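Local coordinates for bifunctional GH43-CE protein (Bacteroides eggerthii, PDB 6MLY), which probably degrades arabinoxylan, pairing a family 43 glycoside hydrolase, likely a xylan 1,4-beta-xylosidase, with a carbohydrate esterase domain, at residues T639-K644 / N724-I729; K644-G649 / P717-D722. All blocks are in the same frame, centred on the assembly; numbering follows the deposited sequence.

Interaction 1 of 2, residues T639-K644 / N724-I729. With NA (sodium ion), chain H.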
loop_
_atom_site.group_PDB
_atom_site.type_symbol
_atom_site.label_atom_id
_atom_site.label_comp_id
_atom_site.label_asym_id
_atom_site.label_seq_id
_atom_site.Cartn_x
_atom_site.Cartn_y
_atom_site.Cartn_z
ATOM N N THR A 639 0.174 -12.327 -34.998
ATOM C CA THR A 639 0.435 -12.465 -36.429
ATOM C C THR A 639 1.497 -11.458 -36.899
ATOM O O THR A 639 1.997 -11.593 -38.025
ATOM C CB THR A 639 -0.855 -12.387 -37.264
ATOM O OG1 THR A 639 -1.444 -11.094 -37.151
ATOM C CG2 THR A 639 -1.880 -13.423 -36.862
ATOM N N THR A 640 1.865 -10.486 -36.054
ATOM C CA THR A 640 2.742 -9.380 -36.491
ATOM C C THR A 640 4.144 -9.474 -35.865
ATOM O O THR A 640 4.924 -8.528 -35.962
ATOM C CB THR A 640 2.069 -8.024 -36.245
ATOM O OG1 THR A 640 1.799 -7.884 -34.850
ATOM C CG2 THR A 640 0.795 -7.874 -37.048
ATOM N N ASN A 641 4.479 -10.634 -35.287
ATOM C CA ASN A 641 5.853 -10.966 -34.910
ATOM C C ASN A 641 6.812 -10.543 -36.027
ATOM O O ASN A 641 6.824 -11.137 -37.095
ATOM C CB ASN A 641 6.032 -12.465 -34.638
ATOM C CG ASN A 641 5.670 -12.872 -33.225
ATOM O OD1 ASN A 641 5.541 -12.031 -32.337
ATOM N ND2 ASN A 641 5.530 -14.168 -32.997
ATOM N N GLY A 642 7.610 -9.507 -35.759
ATOM C CA GLY A 642 8.695 -9.096 -36.634
ATOM C C GLY A 642 8.256 -8.082 -37.673
ATOM O O GLY A 642 9.039 -7.732 -38.552
ATOM N N VAL A 643 7.017 -7.591 -37.560
ATOM C CA VAL A 643 6.472 -6.626 -38.507
ATOM C C VAL A 643 6.614 -5.214 -37.927
ATOM O O VAL A 643 6.063 -4.912 -36.863
ATOM C CB VAL A 643 5.003 -6.942 -38.838
ATOM C CG1 VAL A 643 4.438 -5.964 -39.859
ATOM C CG2 VAL A 643 4.836 -8.379 -39.309
ATOM N N LYS A 644 7.350 -4.352 -38.639
ATOM C CA LYS A 644 7.537 -2.970 -38.225
ATOM C C LYS A 644 6.354 -2.135 -38.727
ATOM O O LYS A 644 5.729 -1.426 -37.947
ATOM C CB LYS A 644 8.877 -2.406 -38.708
ATOM C CG LYS A 644 9.368 -1.213 -37.889
ATOM C CD LYS A 644 10.486 -0.404 -38.521
ATOM C CE LYS A 644 10.358 1.083 -38.265
ATOM N NZ LYS A 644 9.131 1.646 -38.878
ATOM N N ASN A 724 5.278 -19.210 -39.952
ATOM C CA ASN A 724 6.260 -19.101 -38.857
ATOM C C ASN A 724 5.735 -18.215 -37.713
ATOM O O ASN A 724 6.464 -17.942 -36.757
ATOM C CB ASN A 724 7.600 -18.598 -39.395
ATOM C CG ASN A 724 8.102 -19.432 -40.555
ATOM O OD1 ASN A 724 8.431 -18.902 -41.615
ATOM N ND2 ASN A 724 8.151 -20.741 -40.369
ATOM N N ASP A 725 4.468 -17.789 -37.810
ATOM C CA ASP A 725 3.738 -17.150 -36.720
ATOM C C ASP A 725 3.522 -18.195 -35.625
ATOM O O ASP A 725 3.765 -19.376 -35.846
ATOM C CB ASP A 725 2.435 -16.519 -37.231
ATOM C CG ASP A 725 2.636 -15.274 -38.088
ATOM O OD1 ASP A 725 3.802 -14.866 -38.295
ATOM O OD2 ASP A 725 1.630 -14.703 -38.535
ATOM N N PRO A 726 3.122 -17.806 -34.390
ATOM C CA PRO A 726 2.914 -18.775 -33.312
ATOM C C PRO A 726 1.654 -19.643 -33.470
ATOM O O PRO A 726 0.819 -19.382 -34.327
ATOM C CB PRO A 726 2.765 -17.906 -32.052
ATOM C CG PRO A 726 3.242 -16.532 -32.468
ATOM C CD PRO A 726 2.912 -16.424 -33.937
ATOM N N LYS A 727 1.541 -20.661 -32.611
ATOM C CA LYS A 727 0.339 -21.477 -32.475
ATOM C C LYS A 727 -0.747 -20.668 -31.757
ATOM O O LYS A 727 -0.452 -19.927 -30.821
ATOM C CB LYS A 727 0.651 -22.757 -31.693
ATOM C CG LYS A 727 0.699 -24.031 -32.522
ATOM C CD LYS A 727 1.831 -24.094 -33.521
ATOM C CE LYS A 727 1.542 -25.055 -34.657
ATOM N NZ LYS A 727 1.244 -26.429 -34.178
ATOM N N PHE A 728 -2.001 -20.837 -32.191
ATOM C CA PHE A 728 -3.148 -20.123 -31.630
ATOM C C PHE A 728 -4.142 -21.111 -31.013
ATOM O O PHE A 728 -4.179 -22.269 -31.385
ATOM C CB PHE A 728 -3.848 -19.302 -32.713
ATOM C CG PHE A 728 -3.114 -18.047 -33.103
ATOM C CD1 PHE A 728 -2.019 -18.103 -33.947
ATOM C CD2 PHE A 728 -3.510 -16.811 -32.612
ATOM C CE1 PHE A 728 -1.339 -16.947 -34.299
ATOM C CE2 PHE A 728 -2.823 -15.658 -32.955
ATOM C CZ PHE A 728 -1.738 -15.728 -33.797
ATOM N N ILE A 729 -4.944 -20.623 -30.066
ATOM C CA ILE A 729 -6.172 -21.288 -29.654
ATOM C C ILE A 729 -7.274 -20.229 -29.615
ATOM O O ILE A 729 -7.222 -19.328 -28.793
ATOM C CB ILE A 729 -6.012 -21.999 -28.295
ATOM C CG1 ILE A 729 -5.139 -23.251 -28.421
ATOM C CG2 ILE A 729 -7.371 -22.317 -27.684
ATOM C CD1 ILE A 729 -5.248 -24.210 -27.255
HETATM NA NA NA H . 3.209 -12.649 -39.828
#

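Interaction 2 of 2, residues K644-G649 / P717-D722. With NA (sodium ion), chain H.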
loop_
_atom_site.group_PDB
_atom_site.type_symbol
_atom_site.label_atom_id
_atom_site.label_comp_id
_atom_site.label_asym_id
_atom_site.label_seq_id
_atom_site.Cartn_x
_atom_site.Cartn_y
_atom_site.Cartn_z
ATOM N N LYS A 644 7.350 -4.352 -38.639
ATOM C CA LYS A 644 7.537 -2.970 -38.225
ATOM C C LYS A 644 6.354 -2.135 -38.727
ATOM O O LYS A 644 5.729 -1.426 -37.947
ATOM C CB LYS A 644 8.877 -2.406 -38.708
ATOM C CG LYS A 644 9.368 -1.213 -37.889
ATOM C CD LYS A 644 10.486 -0.404 -38.521
ATOM C CE LYS A 644 10.358 1.083 -38.265
ATOM N NZ LYS A 644 9.131 1.646 -38.878
ATOM N N SER A 645 6.049 -2.229 -40.027
ATOM C CA SER A 645 4.924 -1.488 -40.614
ATOM C C SER A 645 4.203 -2.338 -41.667
ATOM O O SER A 645 4.595 -3.471 -41.939
ATOM C CB SER A 645 5.383 -0.172 -41.190
ATOM O OG SER A 645 5.891 -0.343 -42.502
ATOM N N TYR A 646 3.127 -1.773 -42.227
ATOM C CA TYR A 646 2.385 -2.379 -43.330
ATOM C C TYR A 646 1.509 -1.318 -44.010
ATOM O O TYR A 646 1.133 -0.323 -43.397
ATOM C CB TYR A 646 1.546 -3.560 -42.834
ATOM C CG TYR A 646 1.274 -4.609 -43.881
ATOM C CD1 TYR A 646 0.015 -4.759 -44.435
ATOM C CD2 TYR A 646 2.281 -5.451 -44.326
ATOM C CE1 TYR A 646 -0.238 -5.722 -45.400
ATOM C CE2 TYR A 646 2.046 -6.416 -45.292
ATOM C CZ TYR A 646 0.780 -6.555 -45.833
ATOM O OH TYR A 646 0.534 -7.502 -46.789
ATOM N N THR A 647 1.192 -1.561 -45.285
ATOM C CA THR A 647 0.470 -0.625 -46.143
ATOM C C THR A 647 -0.560 -1.392 -46.976
ATOM O O THR A 647 -0.174 -2.209 -47.778
ATOM C CB THR A 647 1.437 0.116 -47.076
ATOM O OG1 THR A 647 2.359 0.823 -46.249
ATOM C CG2 THR A 647 0.756 1.081 -48.023
ATOM N N ILE A 648 -1.851 -1.122 -46.751
ATOM C CA ILE A 648 -2.919 -1.543 -47.651
ATOM C C ILE A 648 -3.532 -0.286 -48.274
ATOM O O ILE A 648 -3.789 0.691 -47.592
ATOM C CB ILE A 648 -3.975 -2.416 -46.939
ATOM C CG1 ILE A 648 -3.407 -3.789 -46.564
ATOM C CG2 ILE A 648 -5.236 -2.544 -47.785
ATOM C CD1 ILE A 648 -4.387 -4.716 -45.879
ATOM N N GLY A 649 -3.774 -0.347 -49.585
ATOM C CA GLY A 649 -4.273 0.780 -50.345
ATOM C C GLY A 649 -3.426 2.016 -50.111
ATOM O O GLY A 649 -2.222 1.991 -50.323
ATOM N N PRO A 717 -6.039 -9.071 -37.814
ATOM C CA PRO A 717 -4.904 -9.984 -37.660
ATOM C C PRO A 717 -4.684 -10.955 -38.836
ATOM O O PRO A 717 -3.542 -11.321 -39.103
ATOM C CB PRO A 717 -5.228 -10.796 -36.393
ATOM C CG PRO A 717 -6.264 -9.981 -35.656
ATOM C CD PRO A 717 -7.013 -9.208 -36.722
ATOM N N ILE A 718 -5.768 -11.361 -39.511
ATOM C CA ILE A 718 -5.713 -12.323 -40.636
ATOM C C ILE A 718 -4.666 -11.865 -41.665
ATOM O O ILE A 718 -3.891 -12.671 -42.160
ATOM C CB ILE A 718 -7.110 -12.538 -41.271
ATOM C CG1 ILE A 718 -8.015 -13.389 -40.372
ATOM C CG2 ILE A 718 -6.992 -13.129 -42.667
ATOM C CD1 ILE A 718 -9.416 -13.612 -40.912
ATOM N N THR A 719 -4.649 -10.563 -41.962
ATOM C CA THR A 719 -3.731 -9.948 -42.923
ATOM C C THR A 719 -2.304 -10.506 -42.791
ATOM O O THR A 719 -1.640 -10.709 -43.800
ATOM C CB THR A 719 -3.723 -8.422 -42.753
ATOM O OG1 THR A 719 -5.069 -7.978 -42.927
ATOM C CG2 THR A 719 -2.815 -7.697 -43.724
ATOM N N TYR A 720 -1.841 -10.749 -41.559
ATOM C CA TYR A 720 -0.412 -10.919 -41.262
ATOM C C TYR A 720 -0.058 -12.379 -40.932
ATOM O O TYR A 720 1.018 -12.630 -40.380
ATOM C CB TYR A 720 -0.021 -9.997 -40.098
ATOM C CG TYR A 720 -0.472 -8.562 -40.246
ATOM C CD1 TYR A 720 0.283 -7.647 -40.963
ATOM C CD2 TYR A 720 -1.655 -8.116 -39.678
ATOM C CE1 TYR A 720 -0.128 -6.335 -41.122
ATOM C CE2 TYR A 720 -2.078 -6.805 -39.824
ATOM C CZ TYR A 720 -1.311 -5.909 -40.548
ATOM O OH TYR A 720 -1.707 -4.615 -40.705
ATOM N N ILE A 721 -0.939 -13.332 -41.272
ATOM C CA ILE A 721 -0.734 -14.764 -40.957
ATOM C C ILE A 721 0.283 -15.375 -41.933
ATOM O O ILE A 721 0.191 -15.193 -43.148
ATOM C CB ILE A 721 -2.051 -15.564 -41.003
ATOM C CG1 ILE A 721 -3.106 -15.023 -40.038
ATOM C CG2 ILE A 721 -1.778 -17.041 -40.752
ATOM C CD1 ILE A 721 -4.473 -15.654 -40.223
ATOM N N ASP A 722 1.212 -16.163 -41.383
ATOM C CA ASP A 722 2.197 -16.891 -42.160
ATOM C C ASP A 722 2.546 -18.173 -41.394
ATOM O O ASP A 722 2.021 -18.404 -40.310
ATOM C CB ASP A 722 3.398 -15.994 -42.477
ATOM C CG ASP A 722 4.345 -15.787 -41.311
ATOM O OD1 ASP A 722 4.320 -14.682 -40.714
ATOM O OD2 ASP A 722 5.108 -16.727 -41.018
HETATM NA NA NA H . 3.209 -12.649 -39.828
#

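Interaction 1 of 2, residues T639-K644 / N724-I729
Thr-639 and Asp-725 meet through a sodium ion, an example of a cation joining two segments that share no hydrogen bond. From the first comes a backbone atom, Thr-639 O, which lies 2.4 Å from the sodium; from the second comes a whole carboxylate. Asp-725 presents both oxygens, OD1 at 2.8 Å and OD2 at 2.9 Å from the metal, a long, roughly even bidentate approach. With its CG anti to the carbonyl carbon (chi1 -71°), Asp-725 turns the carboxylate toward the sodium and the carbonyl of Thr-639. Thr-639 O and Asp-725 OD2 sit 3.2 Å apart, two acceptors brought together by the shared cation; Tyr-720 O and Asp-722 OD1 complete the site.

The side chain of Thr-639 is split between two tasks. Its methyl CG2 comes obliquely to the Phe-728 ring, 3.8 Å from CZ, the two side chains crossing at about a right angle, while OG1 turns to the carbonyl of Pro-717. Asn-641 sits within a type II turn from Thr-640 to Val-643, closed by Val-643 N to Thr-640 O. It and Pro-726 approach from opposite directions, and the amide ND2 rests 3.3 Å from CG of the proline ring; its hydrogen-bond partner is the carbonyl of Val-669. The sodium probably offsets part of the negative charge of Asp-725 and Asp-722 at this buried junction.

Interaction 2 of 2, residues K644-G649 / P717-D722
The short hairpin of strands 645-648 and 651-654, in the esterase part of the chain, packs here against the 3-10 turn that follows helix 709-714. It illustrates packing without polar links: these two segments meet through side chains, with no hydrogen bond between them. At the centre is a T-shaped (edge-to-face) pair: the edge of Tyr-720 points at one face of Tyr-646, with ring centroids 5.1 Å apart and planes at 72°. Tyr-720 CE1 makes the closest approach, 3.5 Å from CG of Tyr-646, so the edge meets the root of the other ring and not its hydroxyl end. The two side chains slide past each other in opposite directions. Tyr-646 has CG anti to the backbone N (chi1 -153°), which carries its ring across to the turn, and CE1 there lies 3.7 Å from the methyl CG2 of Thr-719. That same methyl meets Ile-648 tip to tip, 4.0 Å from CD1. Replacing Tyr-646 with an alanine would probably leave the edge of Tyr-720 without its aromatic face and open a gap beside the Thr-719 methyl.

The hydroxyls of Tyr-720 and Thr-719 are held from the preceding helix: Tyr-720 OH is bonded to the carbonyl of Leu-714, and Thr-719 OG1 to that of Ala-713. Beyond the rings, the sodium ion is bound by Tyr-720 O at 2.3 Å and by Asp-722 OD1 at 2.5 Å, alongside the carbonyl of Thr-639 and the carboxylate of Asp-725. Tyr-720 therefore faces the hairpin with its ring and the metal with its carbonyl, where a beta hairpin packs against a 3-10 turn in a domain of the alpha/beta-hydrolase clan.

How the interactions relate
Followed from the N terminus, the chain leaves helix 629-639, runs through the loop of interaction 1 and, at the shared Lys-644, enters the hairpin strand of interaction 2. Some 70 residues later it returns through 717-722, closing the inner loop at interaction 2, and then through 724-729, closing the outer one at interaction 1; the second contact is thus enclosed by the first. The same sodium ion takes ligands from both contacts. A probable hydrogen bond from Thr-639 to Pro-717 adds a direct tie. Together they connect helix 629-639, the 645-654 hairpin and the approach to strand 727-733.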